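Alkaline phosphatase (Thermus thermophilus, PDB 7KWD) probably hydrolyses phosphate monoesters as a homodimeric metalloenzyme that uses zinc and magnesium ions. Local coordinates at residues 363-368 / 375-380; 285-290 / 340-345; 123-128 / 459-464; 40-45 / 298-303. One frame throughout, in Å; residues are numbered along the deposited sequence.

Interaction 1 (363-368 / 375-380)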
# COMPACT_ATOMS: atom_id res chain seq x y z
N SER A 363 2.75 -2.43 -36.99
CA SER A 363 3.86 -3.36 -37.06
C SER A 363 5.06 -2.83 -36.29
O SER A 363 5.86 -3.61 -35.77
CB SER A 363 4.21 -3.62 -38.52
OG SER A 363 5.11 -2.64 -39.00
N GLN A 364 5.23 -1.51 -36.23
CA GLN A 364 6.38 -0.94 -35.53
C GLN A 364 6.17 -0.99 -34.02
O GLN A 364 7.10 -1.33 -33.28
CB GLN A 364 6.62 0.50 -35.99
CG GLN A 364 6.79 0.61 -37.51
CD GLN A 364 6.85 2.04 -38.00
OE1 GLN A 364 5.87 2.78 -37.90
NE2 GLN A 364 8.00 2.43 -38.52
N VAL A 365 4.95 -0.66 -33.56
CA VAL A 365 4.55 -0.88 -32.18
C VAL A 365 4.87 -2.31 -31.76
O VAL A 365 5.60 -2.55 -30.78
CB VAL A 365 3.05 -0.57 -32.02
CG1 VAL A 365 2.48 -1.14 -30.69
CG2 VAL A 365 2.81 0.94 -32.16
N LYS A 366 4.32 -3.27 -32.49
CA LYS A 366 4.51 -4.68 -32.18
C LYS A 366 5.99 -5.00 -32.03
O LYS A 366 6.39 -5.72 -31.10
CB LYS A 366 3.84 -5.52 -33.26
CG LYS A 366 3.87 -7.01 -33.03
CD LYS A 366 2.91 -7.79 -33.99
CE LYS A 366 1.61 -7.04 -34.28
NZ LYS A 366 0.49 -7.93 -34.71
N GLU A 367 6.82 -4.45 -32.90
CA GLU A 367 8.25 -4.73 -32.78
C GLU A 367 8.83 -4.07 -31.54
O GLU A 367 9.70 -4.65 -30.88
CB GLU A 367 8.98 -4.27 -34.04
CG GLU A 367 10.50 -4.32 -33.95
CD GLU A 367 11.07 -5.68 -33.59
OE1 GLU A 367 10.31 -6.69 -33.58
OE2 GLU A 367 12.28 -5.72 -33.31
N ALA A 368 8.37 -2.86 -31.21
CA ALA A 368 8.88 -2.16 -30.03
C ALA A 368 8.57 -2.94 -28.75
O ALA A 368 9.45 -3.15 -27.91
CB ALA A 368 8.30 -0.75 -29.96
N VAL A 375 7.31 -8.79 -25.12
CA VAL A 375 5.87 -9.03 -25.22
C VAL A 375 5.51 -9.18 -26.69
O VAL A 375 6.01 -8.43 -27.53
CB VAL A 375 5.06 -7.88 -24.57
CG1 VAL A 375 3.59 -7.87 -25.04
CG2 VAL A 375 5.12 -7.97 -23.05
N ASP A 376 4.61 -10.13 -26.99
CA ASP A 376 4.13 -10.39 -28.35
C ASP A 376 2.67 -9.95 -28.40
O ASP A 376 1.77 -10.68 -27.98
CB ASP A 376 4.27 -11.87 -28.71
CG ASP A 376 5.72 -12.30 -28.87
OD1 ASP A 376 6.50 -11.54 -29.49
OD2 ASP A 376 6.07 -13.39 -28.35
N LEU A 377 2.46 -8.74 -28.90
CA LEU A 377 1.13 -8.15 -28.94
C LEU A 377 0.28 -8.75 -30.06
O LEU A 377 0.77 -9.05 -31.15
CB LEU A 377 1.25 -6.65 -29.16
CG LEU A 377 1.57 -5.78 -27.94
CD1 LEU A 377 1.60 -4.31 -28.39
CD2 LEU A 377 0.56 -5.98 -26.83
N GLU A 378 -1.01 -8.89 -29.77
CA GLU A 378 -1.99 -9.15 -30.80
C GLU A 378 -2.21 -7.90 -31.64
O GLU A 378 -1.97 -6.77 -31.20
CB GLU A 378 -3.32 -9.57 -30.17
CG GLU A 378 -3.31 -10.92 -29.47
CD GLU A 378 -4.61 -11.17 -28.70
OE1 GLU A 378 -5.65 -10.66 -29.16
OE2 GLU A 378 -4.59 -11.87 -27.66
N ASP A 379 -2.71 -8.12 -32.87
CA ASP A 379 -3.06 -7.01 -33.76
C ASP A 379 -3.93 -5.98 -33.05
O ASP A 379 -3.65 -4.78 -33.10
CB ASP A 379 -3.79 -7.52 -35.00
CG ASP A 379 -3.00 -8.55 -35.77
OD1 ASP A 379 -3.63 -9.47 -36.32
OD2 ASP A 379 -1.76 -8.42 -35.83
N ALA A 380 -5.02 -6.42 -32.42
CA ALA A 380 -5.92 -5.43 -31.84
C ALA A 380 -5.25 -4.62 -30.73
O ALA A 380 -5.68 -3.50 -30.44
CB ALA A 380 -7.18 -6.10 -31.28
O HOH W 1 4.86 -7.47 -29.91
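Val-375 meets Lys-366 through a shared water, where two consecutive helices of the alkaline phosphatase chain pack on each other across a short connection. The segment 363-368 lies on helix 362-373. The segment 375-380 forms the connection and enters helix 379-391. The water donates to Val-375 O at 2.8 Å and to Lys-366 O at 2.6 Å. It also accepts from Leu-377 N. Three backbone groups thus hold this water, and it ties the connection to the helix. Asp-376 turns its side chain away, and its carbonyl oxygen is bonded to Arg-423. Leu-377 points at the helix and is buried. Its CD1 methyl meets CG1 of Val-365 at 4.0 Å. Leu-377 also touches Phe-369, while Val-365 packs on Leu-356 and on Val-385 of the second helix. The aliphatic part of Lys-366 passes the carbonyl of Leu-377, with CD 3.8 Å from Leu-377 O. Glu-378 is the N-cap residue of helix 379-391. It leans away from the first helix, and its carboxylate forms a salt bridge with Arg-416. Asp-379 follows, in the first turn of that helix. The Lys-366 chain sets out with CG anti to the backbone N (chi1 -176°) and bends at chi3 (-37°), which carries the ammonium to the Asp-379 carboxylate. With an alanine here, the Asp-379 carboxylate would probably lack this positive partner and the Leu-377 carbonyl would lose its aliphatic cover. The salt bridge is short: Lys-366 NZ lies 2.6 Å from Asp-379 OD2.

Interaction 2 (285-290 / 340-345)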
# COMPACT_ATOMS: atom_id res chain seq x y z
N ALA A 285 10.00 -0.06 -15.51
CA ALA A 285 10.73 1.18 -15.25
C ALA A 285 10.74 1.51 -13.75
O ALA A 285 11.77 1.92 -13.21
CB ALA A 285 10.13 2.32 -16.06
N THR A 286 9.61 1.31 -13.07
CA THR A 286 9.57 1.52 -11.63
C THR A 286 10.61 0.67 -10.92
O THR A 286 11.34 1.16 -10.05
CB THR A 286 8.18 1.20 -11.10
OG1 THR A 286 7.24 2.03 -11.76
CG2 THR A 286 8.13 1.40 -9.60
N LEU A 287 10.68 -0.60 -11.28
CA LEU A 287 11.60 -1.51 -10.65
C LEU A 287 13.03 -1.01 -10.76
O LEU A 287 13.77 -1.01 -9.78
CB LEU A 287 11.47 -2.90 -11.27
CG LEU A 287 12.63 -3.85 -11.00
CD1 LEU A 287 12.61 -4.29 -9.54
CD2 LEU A 287 12.52 -5.10 -11.89
N TRP A 288 13.46 -0.62 -11.98
CA TRP A 288 14.86 -0.25 -12.15
C TRP A 288 15.19 1.07 -11.45
O TRP A 288 16.32 1.23 -10.98
CB TRP A 288 15.25 -0.23 -13.64
CG TRP A 288 15.56 -1.64 -14.07
CD1 TRP A 288 14.77 -2.45 -14.81
CD2 TRP A 288 16.72 -2.40 -13.71
NE1 TRP A 288 15.37 -3.67 -14.95
CE2 TRP A 288 16.56 -3.67 -14.29
CE3 TRP A 288 17.86 -2.14 -12.98
CZ2 TRP A 288 17.51 -4.68 -14.15
CZ3 TRP A 288 18.82 -3.14 -12.84
CH2 TRP A 288 18.64 -4.39 -13.43
N ASP A 289 14.23 1.99 -11.33
CA ASP A 289 14.52 3.20 -10.55
C ASP A 289 14.53 2.90 -9.06
O ASP A 289 15.25 3.54 -8.28
CB ASP A 289 13.52 4.32 -10.88
CG ASP A 289 14.00 5.20 -12.05
OD1 ASP A 289 14.54 4.63 -13.01
OD2 ASP A 289 13.88 6.46 -11.99
N VAL A 290 13.77 1.88 -8.64
CA VAL A 290 13.87 1.46 -7.25
C VAL A 290 15.20 0.77 -7.00
O VAL A 290 15.80 0.95 -5.94
CB VAL A 290 12.70 0.53 -6.89
CG1 VAL A 290 12.91 -0.04 -5.49
CG2 VAL A 290 11.41 1.31 -6.93
N ASP A 340 9.44 -12.65 -12.75
CA ASP A 340 10.34 -13.15 -13.79
C ASP A 340 10.17 -12.38 -15.07
O ASP A 340 11.15 -12.03 -15.74
CB ASP A 340 10.09 -14.63 -14.05
CG ASP A 340 10.30 -15.49 -12.84
OD1 ASP A 340 11.13 -15.12 -11.97
OD2 ASP A 340 9.63 -16.54 -12.78
N LEU A 341 8.93 -12.07 -15.43
CA LEU A 341 8.62 -11.44 -16.72
C LEU A 341 9.12 -10.00 -16.81
O LEU A 341 9.05 -9.41 -17.89
CB LEU A 341 7.11 -11.49 -16.93
CG LEU A 341 6.41 -12.54 -17.79
CD1 LEU A 341 7.38 -13.59 -18.27
CD2 LEU A 341 5.24 -13.18 -17.10
N LEU A 342 9.63 -9.43 -15.72
CA LEU A 342 10.26 -8.12 -15.81
C LEU A 342 11.70 -8.21 -16.28
O LEU A 342 12.22 -7.21 -16.81
CB LEU A 342 10.23 -7.42 -14.44
CG LEU A 342 8.84 -7.11 -13.89
CD1 LEU A 342 8.90 -6.10 -12.73
CD2 LEU A 342 7.92 -6.54 -14.96
N GLU A 343 12.36 -9.35 -16.09
CA GLU A 343 13.78 -9.41 -16.41
C GLU A 343 14.04 -9.20 -17.91
O GLU A 343 15.11 -8.64 -18.23
CB GLU A 343 14.38 -10.75 -15.95
CG GLU A 343 15.92 -10.82 -16.12
CD GLU A 343 16.57 -12.05 -15.44
OE1 GLU A 343 17.79 -12.03 -15.17
OE2 GLU A 343 15.86 -13.04 -15.18
N PRO A 344 13.17 -9.61 -18.83
CA PRO A 344 13.43 -9.34 -20.26
C PRO A 344 13.29 -7.89 -20.66
O PRO A 344 13.75 -7.55 -21.76
CB PRO A 344 12.36 -10.19 -20.99
CG PRO A 344 12.08 -11.33 -20.00
CD PRO A 344 12.10 -10.62 -18.65
N GLN A 345 12.66 -7.03 -19.84
CA GLN A 345 12.43 -5.65 -20.26
C GLN A 345 13.75 -4.91 -20.44
O GLN A 345 14.72 -5.14 -19.71
CB GLN A 345 11.53 -4.94 -19.26
CG GLN A 345 10.16 -5.54 -19.23
CD GLN A 345 9.15 -4.65 -18.60
OE1 GLN A 345 9.45 -3.52 -18.27
NE2 GLN A 345 7.93 -5.14 -18.45
O HOH W 2 14.66 -5.65 -17.05
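Leu-287 and Leu-342 face each other with their CA atoms 8.5 Å apart, where helix 283-306 passes a loop built from two overlapping type I beta turns. The turns run from Asp-340 to Glu-343 and from Leu-342 to Gln-345. They are closed by the backbone bonds Glu-343 N to Asp-340 O and Gln-345 N to Leu-342 O. The loop links helix 337-340 to helix 349-356 of this alkaline phosphatase.

The direct side-chain contact is apolar. A chi1 of 163° and a chi2 of 71° together bring the CD2 methyl of Leu-287 to the loop. Leu-287 CD2 meets Leu-342 CD1 at 3.8 Å. Leu-287 CD2 is also 4.1 Å from Leu-342 CB, so one methyl of the helix touches both the root and a branch end of the loop leucine. Tyr-60 of helix 51-65 packs on Leu-287 as well. Gln-345 also points at the helix, but its amide oxygen is bonded to Lys-373. Earlier in the segment, Asp-340 and Glu-343 form salt bridges with arginines of helix 51-65, Asp-340 with Arg-63 and Arg-64 and Glu-343 with Arg-64.

The polar link is a water at the indole of Trp-288. The ring packs on helix 234-239, touching Ile-235 and Arg-238, and its N-H is turned to the loop. The water lies 2.9 Å from Leu-342 O and 2.7 Å from Gln-345 O, and it accepts the indole hydrogen of Trp-288 NE1 at 3.0 Å.

Interaction 3 (123-128 / 459-464)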
# COMPACT_ATOMS: atom_id res chain seq x y z
N LYS A 123 9.28 29.59 4.97
CA LYS A 123 10.73 29.42 4.97
C LYS A 123 11.02 27.94 4.99
O LYS A 123 10.71 27.27 6.00
CB LYS A 123 11.35 30.10 6.18
CG LYS A 123 12.88 30.13 6.18
CD LYS A 123 13.32 30.94 7.39
CE LYS A 123 14.81 30.94 7.60
NZ LYS A 123 15.14 31.75 8.82
N PRO A 124 11.57 27.37 3.93
CA PRO A 124 11.80 25.92 3.90
C PRO A 124 13.14 25.55 4.53
O PRO A 124 14.07 26.36 4.63
CB PRO A 124 11.81 25.61 2.39
CG PRO A 124 12.32 26.89 1.73
CD PRO A 124 12.03 28.04 2.69
N PHE A 125 13.23 24.27 4.90
CA PHE A 125 14.23 23.84 5.87
C PHE A 125 15.65 24.02 5.37
O PHE A 125 16.55 24.36 6.14
CB PHE A 125 14.00 22.38 6.29
CG PHE A 125 14.85 21.98 7.42
CD1 PHE A 125 14.58 22.46 8.69
CD2 PHE A 125 15.99 21.21 7.23
CE1 PHE A 125 15.41 22.15 9.75
CE2 PHE A 125 16.81 20.90 8.28
CZ PHE A 125 16.53 21.39 9.54
N PHE A 126 15.92 23.74 4.09
CA PHE A 126 17.32 23.86 3.69
C PHE A 126 17.75 25.34 3.60
O PHE A 126 18.95 25.65 3.70
CB PHE A 126 17.57 23.17 2.35
CG PHE A 126 17.71 21.67 2.44
CD1 PHE A 126 17.41 20.99 3.62
CD2 PHE A 126 18.19 20.94 1.37
CE1 PHE A 126 17.57 19.60 3.72
CE2 PHE A 126 18.33 19.54 1.44
CZ PHE A 126 18.03 18.88 2.61
N ALA A 127 16.80 26.25 3.42
CA ALA A 127 17.14 27.67 3.54
C ALA A 127 17.54 28.01 4.98
O ALA A 127 18.56 28.68 5.22
CB ALA A 127 15.96 28.51 3.04
N ALA A 128 16.79 27.50 5.95
CA ALA A 128 17.18 27.68 7.33
C ALA A 128 18.55 27.08 7.60
O ALA A 128 19.34 27.64 8.36
CB ALA A 128 16.16 27.02 8.26
N HIS A 459 5.50 15.94 10.15
CA HIS A 459 6.43 15.61 11.22
C HIS A 459 7.85 15.46 10.71
O HIS A 459 8.81 15.57 11.49
CB HIS A 459 6.00 14.34 11.93
CG HIS A 459 6.69 14.15 13.23
ND1 HIS A 459 6.61 15.09 14.24
CD2 HIS A 459 7.53 13.19 13.67
CE1 HIS A 459 7.35 14.68 15.26
NE2 HIS A 459 7.90 13.53 14.94
N VAL A 460 8.01 15.20 9.40
CA VAL A 460 9.36 15.13 8.88
C VAL A 460 10.08 16.46 9.11
O VAL A 460 11.28 16.49 9.45
CB VAL A 460 9.35 14.71 7.41
CG1 VAL A 460 10.72 14.96 6.86
CG2 VAL A 460 8.91 13.26 7.32
N PHE A 461 9.35 17.57 8.98
CA PHE A 461 9.92 18.88 9.31
C PHE A 461 10.42 18.94 10.75
O PHE A 461 11.53 19.39 11.01
CB PHE A 461 8.86 19.95 9.08
CG PHE A 461 9.33 21.35 9.39
CD1 PHE A 461 10.21 22.01 8.55
CD2 PHE A 461 8.88 22.00 10.54
CE1 PHE A 461 10.62 23.31 8.82
CE2 PHE A 461 9.31 23.28 10.82
CZ PHE A 461 10.16 23.94 9.96
N ARG A 462 9.60 18.47 11.71
CA ARG A 462 10.02 18.47 13.11
C ARG A 462 11.24 17.59 13.34
O ARG A 462 12.14 17.96 14.11
CB ARG A 462 8.85 18.02 13.99
CG ARG A 462 7.73 19.03 13.93
CD ARG A 462 6.66 18.79 14.96
NE ARG A 462 5.45 19.43 14.49
CZ ARG A 462 4.55 18.82 13.74
NH1 ARG A 462 4.73 17.54 13.42
NH2 ARG A 462 3.49 19.48 13.31
N LEU A 463 11.29 16.43 12.69
CA LEU A 463 12.45 15.57 12.86
C LEU A 463 13.71 16.22 12.31
O LEU A 463 14.79 16.13 12.92
CB LEU A 463 12.22 14.24 12.15
CG LEU A 463 11.05 13.39 12.62
CD1 LEU A 463 10.90 12.22 11.66
CD2 LEU A 463 11.27 12.95 14.01
N MET A 464 13.62 16.85 11.15
CA MET A 464 14.79 17.54 10.62
C MET A 464 15.23 18.65 11.56
O MET A 464 16.44 18.84 11.78
CB MET A 464 14.50 18.11 9.24
CG MET A 464 14.20 17.04 8.23
SD MET A 464 14.36 17.59 6.52
CE MET A 464 12.99 18.73 6.36
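A Met-aromatic contact joins the start of helix 125-131 to helix 459-468, with Phe-125 and Met-464 as its two members. Phe-125 stands in the first turn of its helix, right after the N-cap residue Pro-124. Its ring plane is laid against Met-464. The CB of Met-464 sits over one face of the Phe-125 ring in a CH-pi contact, 3.8 Å from the ring centroid and 14° off the ring normal. The sulfur comes in obliquely: Met-464 SD is 4.7 Å from the centroid of the Phe-125 ring. A bend at chi3 (-69°) folds the end of the methionine back, and Met-464 CE reaches Phe-125 CB at 3.8 Å. At the far end of the ring, Phe-125 CZ lies 3.4 Å from Met-464 O.

Both helices belong to the layer packed against the central beta-sheet of the alkaline phosphatase fold. Phe-125 and Met-464 both rest on Leu-41 of strand 40-46, and Met-464 also touches Val-43. Losing the Phe-125 ring to a serine is likely to open a gap between the two helices and leave Met-464 without its aromatic partner.

Phe-461, one turn before Met-464, meets the Phe-125 ring obliquely at CD1. Phe-461 CE1 is 4.1 Å from Phe-125 CD1. The Phe-461 ring also makes an edge-to-face contact with Tyr-472. Next to Phe-125 in the chain, Phe-126 packs its ring edge-to-face with Phe-152.

Interaction 4 (40-45 / 298-303)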
# COMPACT_ATOMS: atom_id res chain seq x y z
N ASN A 40 24.99 16.65 10.49
CA ASN A 40 24.69 16.51 9.07
C ASN A 40 23.38 15.75 8.90
O ASN A 40 23.02 14.91 9.72
CB ASN A 40 25.80 15.78 8.32
CG ASN A 40 27.16 16.39 8.54
OD1 ASN A 40 27.34 17.60 8.43
ND2 ASN A 40 28.13 15.55 8.85
N LEU A 41 22.68 16.06 7.81
CA LEU A 41 21.36 15.50 7.54
C LEU A 41 21.32 15.15 6.07
O LEU A 41 21.57 16.01 5.22
CB LEU A 41 20.25 16.50 7.86
CG LEU A 41 18.83 16.09 7.51
CD1 LEU A 41 18.39 14.95 8.40
CD2 LEU A 41 17.92 17.30 7.68
N ILE A 42 20.98 13.91 5.77
CA ILE A 42 20.71 13.47 4.40
C ILE A 42 19.26 13.06 4.35
O ILE A 42 18.81 12.29 5.21
CB ILE A 42 21.62 12.29 3.98
CG1 ILE A 42 23.09 12.66 4.21
CG2 ILE A 42 21.37 11.95 2.53
CD1 ILE A 42 24.06 11.54 4.02
N VAL A 43 18.52 13.58 3.38
CA VAL A 43 17.12 13.22 3.17
C VAL A 43 17.00 12.56 1.80
O VAL A 43 17.26 13.20 0.77
CB VAL A 43 16.18 14.44 3.27
CG1 VAL A 43 14.72 13.99 3.16
CG2 VAL A 43 16.41 15.25 4.57
N PHE A 44 16.60 11.29 1.77
CA PHE A 44 16.51 10.49 0.55
C PHE A 44 15.02 10.29 0.29
O PHE A 44 14.35 9.52 1.00
CB PHE A 44 17.27 9.17 0.73
CG PHE A 44 17.43 8.38 -0.54
CD1 PHE A 44 16.97 8.82 -1.75
CD2 PHE A 44 18.03 7.10 -0.48
CE1 PHE A 44 17.08 8.06 -2.89
CE2 PHE A 44 18.18 6.34 -1.65
CZ PHE A 44 17.70 6.83 -2.86
N VAL A 45 14.50 11.02 -0.69
CA VAL A 45 13.08 10.93 -1.05
C VAL A 45 12.92 9.92 -2.17
O VAL A 45 13.54 10.05 -3.23
CB VAL A 45 12.52 12.29 -1.48
CG1 VAL A 45 11.05 12.14 -1.87
CG2 VAL A 45 12.73 13.31 -0.38
N GLU A 298 22.95 2.07 -0.34
CA GLU A 298 24.15 1.41 0.13
C GLU A 298 25.24 2.43 0.31
O GLU A 298 25.95 2.41 1.32
CB GLU A 298 24.54 0.32 -0.85
CG GLU A 298 23.60 -0.86 -0.72
CD GLU A 298 23.97 -2.05 -1.57
OE1 GLU A 298 24.53 -1.85 -2.67
OE2 GLU A 298 23.67 -3.20 -1.14
N LEU A 299 25.34 3.37 -0.62
CA LEU A 299 26.30 4.46 -0.50
C LEU A 299 26.01 5.33 0.72
O LEU A 299 26.92 5.69 1.47
CB LEU A 299 26.26 5.30 -1.76
CG LEU A 299 27.63 5.72 -2.24
CD1 LEU A 299 28.44 4.48 -2.63
CD2 LEU A 299 27.42 6.64 -3.41
N LEU A 300 24.74 5.71 0.90
CA LEU A 300 24.41 6.64 1.96
C LEU A 300 24.58 5.99 3.33
O LEU A 300 25.02 6.64 4.27
CB LEU A 300 22.98 7.14 1.77
CG LEU A 300 22.76 7.96 0.50
CD1 LEU A 300 21.31 8.43 0.39
CD2 LEU A 300 23.74 9.15 0.41
N THR A 301 24.19 4.72 3.47
CA THR A 301 24.33 4.08 4.78
C THR A 301 25.81 3.88 5.11
O THR A 301 26.24 4.11 6.25
CB THR A 301 23.57 2.77 4.85
OG1 THR A 301 23.99 1.87 3.82
CG2 THR A 301 22.10 3.02 4.74
N ALA A 302 26.61 3.52 4.12
CA ALA A 302 28.04 3.37 4.39
C ALA A 302 28.64 4.71 4.81
O ALA A 302 29.48 4.75 5.71
CB ALA A 302 28.75 2.81 3.16
N PHE A 303 28.20 5.81 4.20
CA PHE A 303 28.63 7.12 4.69
C PHE A 303 28.19 7.36 6.14
O PHE A 303 28.98 7.84 6.97
CB PHE A 303 28.09 8.24 3.79
CG PHE A 303 28.61 9.61 4.18
CD1 PHE A 303 27.92 10.38 5.10
CD2 PHE A 303 29.79 10.10 3.66
CE1 PHE A 303 28.39 11.61 5.48
CE2 PHE A 303 30.26 11.34 4.03
CZ PHE A 303 29.56 12.10 4.95
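Ile-42 and Phe-44 of strand 40-45 pack against Leu-300 and Phe-303 of segment 298-303, part of helix 283-306, which lies in a helical layer on the central beta-sheet of the alkaline phosphatase alpha/beta fold. Strand and helix segments run nearly antiparallel, at 162°, with their axes 10.9 Å apart. Asn-40 points to the helix, but its amide is bonded to Phe-265 N and Thr-310 OG1 of the neighbouring strands. Ile-42 points the same way and uses two branches. Its CG2 methyl meets Leu-300 CD1 at 4.1 Å. Its longer branch ends in CD1, 4.2 Å from Phe-303 CD1, and approaches that ring obliquely. Helix 247-259 packs beside this pair, with Val-251 on Leu-300 and Leu-255 on Phe-303. Val-43 faces the other side of the sheet. Phe-44 returns to the helix side, and its side chain crosses that of Leu-300 at about a right angle. With CG anti to the carbonyl carbon (chi1 -64°), Leu-300 reaches both strand residues through its CD1 methyl. Leu-300 CD1 also lies 4.1 Å from Phe-44 CB. The nearest approach is at the ring, where Leu-300 CD1 is 3.6 Å from Phe-44 CD2.

Overall arrangement
Interactions 3 and 4 meet directly, because strand 40-46 is packed on both faces. Met-464 SD lies 3.7 Å from Val-43 CG2, and Phe-125 CE2 lies 3.8 Å from Leu-41 CD2. The same strand leads to the metal ligand Asp-47. The Phe-44 side chain is about 6 Å from that of the magnesium ligand Glu-270 and about 11 Å from the magnesium ion. Helix 283-306 connects interactions 4 and 2, whose centres are 24 Å apart. At interaction 2 the side chain of Ala-285 is about 14 Å from a zinc ion. Interaction 1 is peripheral, its centre 20 Å from that of interaction 2 and 49 Å from that of interaction 3.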